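PDB 1O12: N-acetylglucosamine-6-phosphate deacetylase from Thermotoga maritima, which probably catalyses the metal-dependent removal of the acetyl group from N-acetylglucosamine-6-phosphate, giving glucosamine-6-phosphate and acetate. Local coordinates for residues F57-I62 with L264-I269; L236-D241 with N260-V265; F90-V95 with T119-V124; S270-K275 with G302-F307. All blocks are in the same frame, centred on the assembly; numbering follows the deposited sequence.

Interaction 1: F57-I62 with L264-I269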
# COMPACT_ATOMS: atom_id res chain seq x y z
N PHE A 57 20.16 7.49 -18.50
CA PHE A 57 18.74 7.31 -18.20
C PHE A 57 18.06 6.55 -19.33
O PHE A 57 18.52 6.59 -20.48
CB PHE A 57 18.06 8.66 -18.01
CG PHE A 57 18.61 9.46 -16.87
CD1 PHE A 57 18.57 10.86 -16.89
CD2 PHE A 57 19.18 8.82 -15.76
CE1 PHE A 57 19.08 11.60 -15.83
CE2 PHE A 57 19.70 9.56 -14.69
CZ PHE A 57 19.65 10.94 -14.73
N VAL A 58 16.97 5.87 -18.98
CA VAL A 58 16.18 5.09 -19.88
C VAL A 58 14.70 5.47 -19.75
O VAL A 58 14.12 5.37 -18.65
CB VAL A 58 16.35 3.57 -19.56
CG1 VAL A 58 15.48 2.76 -20.52
CG2 VAL A 58 17.86 3.17 -19.67
N ASP A 59 14.07 5.91 -20.85
CA ASP A 59 12.66 6.29 -20.82
C ASP A 59 11.91 5.33 -21.72
O ASP A 59 11.92 5.47 -22.94
CB ASP A 59 12.45 7.73 -21.30
CG ASP A 59 11.07 8.27 -20.92
OD1 ASP A 59 10.23 7.44 -20.52
OD2 ASP A 59 10.81 9.49 -21.02
N PRO A 60 11.21 4.35 -21.12
CA PRO A 60 10.46 3.36 -21.90
C PRO A 60 9.07 3.82 -22.25
O PRO A 60 8.31 3.07 -22.88
CB PRO A 60 10.45 2.16 -20.97
CG PRO A 60 10.25 2.82 -19.60
CD PRO A 60 11.19 4.02 -19.67
N HIS A 61 8.73 5.04 -21.86
CA HIS A 61 7.39 5.55 -22.10
C HIS A 61 7.36 7.04 -22.37
O HIS A 61 7.23 7.83 -21.43
CB HIS A 61 6.50 5.23 -20.89
CG HIS A 61 5.04 5.34 -21.17
ND1 HIS A 61 4.08 4.82 -20.34
CD2 HIS A 61 4.37 5.92 -22.20
CE1 HIS A 61 2.88 5.06 -20.83
NE2 HIS A 61 3.02 5.73 -21.96
N ILE A 62 7.49 7.43 -23.64
CA ILE A 62 7.44 8.83 -24.05
C ILE A 62 6.85 8.90 -25.47
O ILE A 62 7.34 8.24 -26.38
CB ILE A 62 8.86 9.51 -24.02
CG1 ILE A 62 8.81 10.88 -24.70
CG2 ILE A 62 9.88 8.63 -24.69
CD1 ILE A 62 10.13 11.65 -24.63
N LEU A 264 11.10 4.83 -13.50
CA LEU A 264 10.76 6.22 -13.83
C LEU A 264 10.36 6.28 -15.30
O LEU A 264 10.90 5.56 -16.14
CB LEU A 264 11.93 7.15 -13.53
CG LEU A 264 11.71 8.09 -12.34
CD1 LEU A 264 10.85 7.43 -11.30
CD2 LEU A 264 13.04 8.52 -11.74
N VAL A 265 9.43 7.16 -15.61
CA VAL A 265 8.92 7.27 -16.97
C VAL A 265 8.51 8.75 -17.17
O VAL A 265 8.25 9.47 -16.21
CB VAL A 265 7.70 6.29 -17.11
CG1 VAL A 265 6.53 6.98 -17.68
CG2 VAL A 265 8.09 5.05 -17.90
N THR A 266 8.43 9.19 -18.41
CA THR A 266 8.06 10.56 -18.66
C THR A 266 6.61 10.71 -19.13
O THR A 266 5.89 11.58 -18.63
CB THR A 266 9.08 11.17 -19.68
OG1 THR A 266 9.47 12.48 -19.25
CG2 THR A 266 8.52 11.21 -21.08
N ASP A 267 6.16 9.85 -20.05
CA ASP A 267 4.80 9.89 -20.60
C ASP A 267 4.61 11.28 -21.21
O ASP A 267 3.51 11.81 -21.29
CB ASP A 267 3.75 9.62 -19.51
CG ASP A 267 2.31 9.39 -20.08
OD1 ASP A 267 2.11 8.63 -21.07
OD2 ASP A 267 1.35 9.96 -19.51
N SER A 268 5.72 11.85 -21.62
CA SER A 268 5.77 13.16 -22.23
C SER A 268 5.10 13.19 -23.61
O SER A 268 5.07 12.18 -24.33
CB SER A 268 7.24 13.57 -22.34
OG SER A 268 7.46 14.74 -23.09
N ILE A 269 4.55 14.34 -23.97
CA ILE A 269 3.96 14.47 -25.30
C ILE A 269 4.71 15.59 -26.04
O ILE A 269 5.53 16.28 -25.45
CB ILE A 269 2.46 14.78 -25.23
CG1 ILE A 269 2.22 16.09 -24.48
CG2 ILE A 269 1.74 13.62 -24.57
CD1 ILE A 269 0.74 16.44 -24.32
O HOH W 1 13.39 4.04 -16.32
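One carboxylate oxygen of D59 joins the two segments: D59 OD1 accepts from T266 N across the contact (3.3 Å) and from H61 N of its own segment (3.1 Å), the two N-H groups coming from opposite faces of the carboxylate plane. The second bond makes an Asx turn, spanning the corner at P60. CG of D59 stands anti to the backbone N (chi1 -164°), beside its own carbonyl carbon; the side chain crosses that of T266 at about a right angle. An alanine here would probably leave T266 N and H61 N without this shared acceptor and free the corner to shift. Beyond the corner, D267 N bonds to H61 O at 2.7 Å. V265 packs against the corner, its CG2 lying 3.4 Å from H61 CB and 3.5 Å from P60 CG. Farther on, I62 CG1 packs on S268 CB at 3.9 Å. D267 places its CG over one face of the H61 ring, toward the rim, with ring and carboxylate planes 69° apart. H61 NE2 and D267 OD1 are close (3.2 Å) but badly angled for a bond; H61 NE2 bonds instead to the iron ligand E127, and D267 OD1 to H63, while H61 ND1 lies very close to E237 OE1, a probable hydrogen bond. At the other end a water sits between V58 O and L264 O. Here the first and last strands of the amidohydrolase (beta/alpha)8 barrel meet, bringing the His-X-His pair H61 and H63 beside D267, the predicted proton donor/acceptor, at the metal site.

Interaction 2: L236-D241 with N260-V265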
# COMPACT_ATOMS: atom_id res chain seq x y z
N LEU A 236 6.53 -1.02 -11.17
CA LEU A 236 5.51 -0.05 -11.48
C LEU A 236 6.12 1.18 -12.10
O LEU A 236 7.09 1.73 -11.58
CB LEU A 236 4.75 0.38 -10.23
CG LEU A 236 4.29 -0.68 -9.22
CD1 LEU A 236 3.56 -0.02 -8.06
CD2 LEU A 236 3.38 -1.67 -9.94
N GLU A 237 5.58 1.64 -13.23
CA GLU A 237 6.16 2.84 -13.76
C GLU A 237 5.41 4.02 -13.12
O GLU A 237 4.22 3.95 -12.87
CB GLU A 237 6.15 2.84 -15.31
CG GLU A 237 4.87 3.11 -16.03
CD GLU A 237 5.01 3.04 -17.56
OE1 GLU A 237 4.14 3.61 -18.24
OE2 GLU A 237 5.96 2.41 -18.09
N LEU A 238 6.13 5.09 -12.79
CA LEU A 238 5.54 6.25 -12.15
C LEU A 238 5.87 7.57 -12.87
O LEU A 238 7.01 7.82 -13.23
CB LEU A 238 6.07 6.37 -10.72
CG LEU A 238 6.10 5.27 -9.68
CD1 LEU A 238 6.60 5.93 -8.37
CD2 LEU A 238 4.72 4.62 -9.47
N ILE A 239 4.87 8.42 -13.08
CA ILE A 239 5.11 9.71 -13.70
C ILE A 239 5.31 10.73 -12.57
O ILE A 239 4.33 11.12 -11.95
CB ILE A 239 3.92 10.15 -14.58
CG1 ILE A 239 3.73 9.15 -15.72
CG2 ILE A 239 4.15 11.57 -15.11
CD1 ILE A 239 2.35 9.23 -16.37
N CYS A 240 6.54 11.14 -12.29
CA CYS A 240 6.78 12.07 -11.19
C CYS A 240 6.69 13.55 -11.46
O CYS A 240 7.64 14.28 -11.22
CB CYS A 240 8.11 11.79 -10.55
SG CYS A 240 8.08 10.23 -9.78
N ASP A 241 5.52 13.98 -11.89
CA ASP A 241 5.29 15.37 -12.21
C ASP A 241 4.47 16.09 -11.16
O ASP A 241 4.16 17.27 -11.33
CB ASP A 241 4.58 15.48 -13.57
CG ASP A 241 3.27 14.73 -13.61
OD1 ASP A 241 2.66 14.72 -14.70
OD2 ASP A 241 2.85 14.15 -12.58
N ASN A 260 13.84 -0.81 -5.97
CA ASN A 260 13.83 -2.01 -6.81
C ASN A 260 12.54 -2.25 -7.60
O ASN A 260 12.56 -2.97 -8.59
CB ASN A 260 14.10 -3.24 -5.93
CG ASN A 260 15.15 -2.97 -4.82
OD1 ASN A 260 15.08 -1.95 -4.07
ND2 ASN A 260 16.12 -3.88 -4.71
N GLY A 261 11.41 -1.68 -7.17
CA GLY A 261 10.16 -1.93 -7.87
C GLY A 261 9.53 -0.76 -8.59
O GLY A 261 8.34 -0.79 -8.87
N ILE A 262 10.32 0.28 -8.88
CA ILE A 262 9.80 1.47 -9.57
C ILE A 262 10.58 1.83 -10.83
O ILE A 262 11.81 1.82 -10.86
CB ILE A 262 9.81 2.66 -8.61
CG1 ILE A 262 8.66 2.52 -7.62
CG2 ILE A 262 9.75 3.95 -9.37
CD1 ILE A 262 8.89 3.34 -6.34
N VAL A 263 9.85 2.14 -11.88
CA VAL A 263 10.49 2.50 -13.13
C VAL A 263 10.12 3.93 -13.47
O VAL A 263 8.95 4.24 -13.70
CB VAL A 263 10.03 1.57 -14.24
CG1 VAL A 263 10.18 2.23 -15.62
CG2 VAL A 263 10.87 0.33 -14.20
N LEU A 264 11.10 4.83 -13.50
CA LEU A 264 10.76 6.22 -13.83
C LEU A 264 10.36 6.28 -15.30
O LEU A 264 10.90 5.56 -16.14
CB LEU A 264 11.93 7.15 -13.53
CG LEU A 264 11.71 8.09 -12.34
CD1 LEU A 264 10.85 7.43 -11.30
CD2 LEU A 264 13.04 8.52 -11.74
N VAL A 265 9.43 7.16 -15.61
CA VAL A 265 8.92 7.27 -16.97
C VAL A 265 8.51 8.75 -17.17
O VAL A 265 8.25 9.47 -16.21
CB VAL A 265 7.70 6.29 -17.11
CG1 VAL A 265 6.53 6.98 -17.68
CG2 VAL A 265 8.09 5.05 -17.90
O HOH W 2 8.68 9.93 -13.46
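Strands 236-239 and 262-265 run parallel, their short axes 38° apart, joined by a ladder in which L236 N bonds to G261 O (2.9 Å), V263 N to L236 O and L238 N to V263 O (3.1 Å). The next rung, V265 N to L238 O, is weak at 3.5 Å, and where the strands part a water takes over: it gives hydrogen bonds to L238 O and V265 O and accepts one from C240 N, the centre of an inverse gamma turn. On one face E237 lies across V265, its OE2 3.4 Å from V265 CG2. CG of E237 sits between the backbone N and the carbonyl carbon (chi1 77°), and the chain beyond is extended; CD and OE2 meet V265 CG2, the two side chains crossing at a slant. Its polar end is held elsewhere: OE2 forms a salt bridge with R206, and OE1 accepts from H209 N and probably pairs with H61 ND1. A leucine in its place would probably leave R206 without its counter-charge and the H61 ring freer to turn. Farther along this face I239 CG1 meets V265 CG1 at 4.0 Å. On the other face L238 CD1 touches I262 CG2 at 3.9 Å; past the strand end, C240 SG approaches L264 CD1 at 4.2 Å. Helix 247-257 covers L236, L238 and I262, while helices 307-318 and 322-336 pack on I262 and L264. Strand, helix 247-257 and strand form a beta-alpha-beta unit, the repeating element of the TIM barrel, with the E237 face turned toward the metal site.

Interaction 3: F90-V95 with T119-V124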
# COMPACT_ATOMS: atom_id res chain seq x y z
N PHE A 90 15.58 4.95 -25.27
CA PHE A 90 14.17 5.26 -25.15
C PHE A 90 13.33 4.42 -26.11
O PHE A 90 13.83 3.76 -27.04
CB PHE A 90 13.92 6.75 -25.33
CG PHE A 90 13.89 7.22 -26.78
CD1 PHE A 90 12.67 7.48 -27.42
CD2 PHE A 90 15.07 7.51 -27.45
CE1 PHE A 90 12.64 8.04 -28.71
CE2 PHE A 90 15.04 8.05 -28.71
CZ PHE A 90 13.82 8.32 -29.35
N LEU A 91 12.04 4.43 -25.82
CA LEU A 91 11.04 3.70 -26.57
C LEU A 91 9.99 4.72 -26.98
O LEU A 91 9.27 5.28 -26.13
CB LEU A 91 10.43 2.62 -25.67
CG LEU A 91 10.58 1.11 -25.90
CD1 LEU A 91 11.95 0.77 -26.45
CD2 LEU A 91 10.28 0.39 -24.58
N ALA A 92 9.93 4.99 -28.28
CA ALA A 92 8.95 5.90 -28.88
C ALA A 92 7.63 5.17 -28.66
O ALA A 92 7.42 4.09 -29.17
CB ALA A 92 9.25 6.07 -30.36
N THR A 93 6.75 5.77 -27.90
CA THR A 93 5.49 5.16 -27.52
C THR A 93 4.31 5.65 -28.33
O THR A 93 4.15 6.84 -28.57
CB THR A 93 5.23 5.43 -26.01
OG1 THR A 93 6.45 5.21 -25.30
CG2 THR A 93 4.14 4.50 -25.45
N THR A 94 3.48 4.71 -28.75
CA THR A 94 2.31 5.05 -29.54
C THR A 94 1.09 5.17 -28.65
O THR A 94 1.16 4.97 -27.43
CB THR A 94 2.02 3.94 -30.55
OG1 THR A 94 1.81 2.71 -29.83
CG2 THR A 94 3.20 3.76 -31.50
N VAL A 95 -0.03 5.54 -29.25
CA VAL A 95 -1.30 5.58 -28.52
C VAL A 95 -2.21 4.65 -29.34
O VAL A 95 -1.77 4.12 -30.35
CB VAL A 95 -1.88 7.01 -28.46
CG1 VAL A 95 -1.05 7.85 -27.52
CG2 VAL A 95 -1.91 7.63 -29.84
N THR A 119 21.99 4.74 -32.29
CA THR A 119 20.88 5.51 -31.72
C THR A 119 20.40 5.11 -30.30
O THR A 119 20.60 3.98 -29.83
CB THR A 119 19.61 5.46 -32.62
OG1 THR A 119 18.58 6.24 -32.02
CG2 THR A 119 19.08 4.02 -32.77
N SER A 120 19.74 6.05 -29.65
CA SER A 120 19.20 5.79 -28.33
C SER A 120 17.83 5.12 -28.47
O SER A 120 17.25 4.65 -27.49
CB SER A 120 19.13 7.09 -27.51
OG SER A 120 18.49 8.15 -28.23
N LEU A 121 17.32 5.04 -29.69
CA LEU A 121 16.02 4.41 -29.91
C LEU A 121 16.10 2.88 -29.88
O LEU A 121 16.63 2.25 -30.79
CB LEU A 121 15.45 4.88 -31.23
CG LEU A 121 14.17 4.17 -31.68
CD1 LEU A 121 12.98 4.70 -30.89
CD2 LEU A 121 13.95 4.43 -33.18
N LEU A 122 15.56 2.28 -28.84
CA LEU A 122 15.57 0.84 -28.70
C LEU A 122 14.45 0.25 -29.54
O LEU A 122 14.55 -0.85 -30.05
CB LEU A 122 15.32 0.45 -27.25
CG LEU A 122 15.89 -0.85 -26.66
CD1 LEU A 122 14.80 -1.58 -25.91
CD2 LEU A 122 16.52 -1.72 -27.71
N GLY A 123 13.38 0.99 -29.68
CA GLY A 123 12.27 0.49 -30.45
C GLY A 123 10.98 1.24 -30.19
O GLY A 123 10.97 2.45 -29.88
N VAL A 124 9.88 0.50 -30.26
CA VAL A 124 8.58 1.08 -30.09
C VAL A 124 7.77 0.46 -28.98
O VAL A 124 7.74 -0.76 -28.84
CB VAL A 124 7.80 0.98 -31.42
CG1 VAL A 124 6.32 1.34 -31.21
CG2 VAL A 124 8.45 1.90 -32.44
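F90 and L121 meet on one face of two parallel strands whose backbones carry three hydrogen bonds. F90 N bonds to S120 O at 2.8 Å, L122 N to F90 O at 2.9 Å, and A92 N to G123 O at 3.2 Å. Between the bridges F90-L121 and A92-V124 the second strand spends one residue more than the first, as in a beta bulge. V124 CA adds a C-H...O contact to A92 O. Ahead of the strand, T119 OG1 accepts from L121 N in an ST turn and also bonds to E79. The strands belong to the beta-alpha-beta unit of strand 87-93, helix 99-115 and strand 121-127 in the amidohydrolase TIM barrel; the second strand leads on to the iron ligand E127. Among the aromatic contacts, L121 CD1 stands over the F90 ring, toward the rim, in a CH-pi contact, 4.3 Å from the centroid, whereas S120 OG lies at the ring edge, in plane, 3.5 Å from F90 CE2. Helix 75-83 packs on the same side chain through M78 and L82. Aliphatic contacts complete the set. A92 CB reaches the same methyl, L121 CD1, that lies over the ring. L91, on the other face, lies beside L122 and points the same way, its CD1 3.5 Å from L122 CB; the same methyl also nears G123 N, and at the backbone angles of G123 a CB would be jammed against the carbonyl O of L122.

Interaction 4: S270-K275 with G302-F307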
# COMPACT_ATOMS: atom_id res chain seq x y z
N SER A 270 4.44 15.73 -27.34
CA SER A 270 5.06 16.76 -28.18
C SER A 270 5.04 18.16 -27.55
O SER A 270 5.99 18.92 -27.70
CB SER A 270 4.35 16.82 -29.53
OG SER A 270 2.95 17.06 -29.35
N ALA A 271 3.97 18.49 -26.84
CA ALA A 271 3.84 19.79 -26.20
C ALA A 271 4.91 20.11 -25.16
O ALA A 271 5.17 21.28 -24.87
CB ALA A 271 2.46 19.91 -25.55
N ALA A 272 5.54 19.09 -24.58
CA ALA A 272 6.54 19.32 -23.56
C ALA A 272 7.62 20.27 -24.06
O ALA A 272 8.18 20.06 -25.14
CB ALA A 272 7.15 18.01 -23.12
N GLY A 273 7.89 21.31 -23.29
CA GLY A 273 8.89 22.29 -23.67
C GLY A 273 8.35 23.39 -24.58
O GLY A 273 9.13 24.16 -25.14
N LEU A 274 7.03 23.44 -24.76
CA LEU A 274 6.42 24.46 -25.60
C LEU A 274 5.42 25.29 -24.79
O LEU A 274 4.89 24.81 -23.78
CB LEU A 274 5.70 23.82 -26.78
CG LEU A 274 6.57 22.91 -27.66
CD1 LEU A 274 5.77 22.46 -28.88
CD2 LEU A 274 7.81 23.66 -28.10
N LYS A 275 5.17 26.53 -25.21
CA LYS A 275 4.21 27.41 -24.52
C LYS A 275 2.86 26.72 -24.32
O LYS A 275 2.49 25.82 -25.07
CB LYS A 275 4.00 28.73 -25.32
CG LYS A 275 4.51 28.73 -26.78
CD LYS A 275 4.03 27.52 -27.62
CE LYS A 275 4.92 27.26 -28.86
NZ LYS A 275 6.35 27.01 -28.50
N GLY A 302 -1.23 12.75 -20.81
CA GLY A 302 0.22 12.65 -20.87
C GLY A 302 0.83 13.67 -19.92
O GLY A 302 0.19 14.02 -18.93
N SER A 303 2.04 14.14 -20.21
CA SER A 303 2.69 15.15 -19.36
C SER A 303 3.65 15.99 -20.19
O SER A 303 3.86 15.75 -21.38
CB SER A 303 3.51 14.49 -18.24
OG SER A 303 4.81 14.13 -18.71
N THR A 304 4.25 16.98 -19.54
CA THR A 304 5.25 17.82 -20.21
C THR A 304 6.54 17.69 -19.38
O THR A 304 7.44 18.51 -19.45
CB THR A 304 4.80 19.30 -20.31
OG1 THR A 304 4.61 19.85 -19.00
CG2 THR A 304 3.49 19.39 -21.08
N LEU A 305 6.59 16.62 -18.60
CA LEU A 305 7.70 16.31 -17.72
C LEU A 305 8.98 15.92 -18.47
O LEU A 305 8.94 14.99 -19.27
CB LEU A 305 7.26 15.16 -16.80
CG LEU A 305 8.24 14.68 -15.73
CD1 LEU A 305 8.53 15.79 -14.76
CD2 LEU A 305 7.64 13.49 -15.02
N PHE A 306 10.08 16.62 -18.24
CA PHE A 306 11.36 16.26 -18.87
C PHE A 306 11.95 15.16 -18.01
O PHE A 306 11.82 15.20 -16.79
CB PHE A 306 12.34 17.44 -18.92
CG PHE A 306 12.04 18.47 -19.98
CD1 PHE A 306 11.19 18.18 -21.04
CD2 PHE A 306 12.64 19.73 -19.94
CE1 PHE A 306 10.94 19.12 -22.04
CE2 PHE A 306 12.39 20.68 -20.94
CZ PHE A 306 11.54 20.37 -21.98
N PHE A 307 12.60 14.17 -18.62
CA PHE A 307 13.12 13.08 -17.81
C PHE A 307 13.97 13.61 -16.67
O PHE A 307 13.84 13.18 -15.52
CB PHE A 307 13.94 12.11 -18.64
CG PHE A 307 14.09 10.77 -17.98
CD1 PHE A 307 15.08 10.56 -17.03
CD2 PHE A 307 13.17 9.76 -18.23
CE1 PHE A 307 15.14 9.35 -16.34
CE2 PHE A 307 13.21 8.55 -17.56
CZ PHE A 307 14.20 8.34 -16.60
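T304 rests against A272, the second residue of a type II beta turn from A271 to L274, in the loops following the last barrel strand of this TIM-barrel hydrolase. From CB outward, the T304 side chain meets the turn atom by atom: CB lies 3.7 Å from A272 CA and 3.9 Å from A272 CB, and CG2, anti to the carbonyl carbon, runs on past A272 CA (3.9 Å) toward A272 N. The other branch, OG1, sits between the backbone N and the carbonyl carbon (chi1 61°) and bonds to G291 O outside the turn. A272 answers with its single methyl, packed on T304 CA at 3.5 Å. The contact between the segments is thus van der Waals alone, while the turn is closed by L274 N bonding to A271 O. Next door S303 OG accepts from L305 N in an ST turn and also bonds to T266 O, tying the segment that holds G302, a predicted substrate-binding residue, to the loop of D267. F306, at the N-cap position of helix 307-318, reaches back to the turn: its CE1 lies 4.1 Å from A272 CB, and its CZ comes within 3.7 Å of G273 CA, where glycine lacks a CB.

Interactions 1, 2 and 3 are buried in the barrel, whereas interaction 4 is only partly buried, in loops farther from the centre. Interactions 1 and 2 share strand 262-265, and H61 of one meets E237 of the other. Interaction 3 joins interaction 1 through the neighbouring strands 52-59 and 87-93, with D59 O accepting from L91 N. Interactions 2 and 3 do not touch; both are parallel ladders of beta-alpha-beta units. In interaction 1 the corner between strands 52-59 and 61-65 is held instead by a carboxylate and one backbone-to-backbone bond. Interaction 4 relies on apolar contact, but S303 and L305 connect it to T266 of interaction 1.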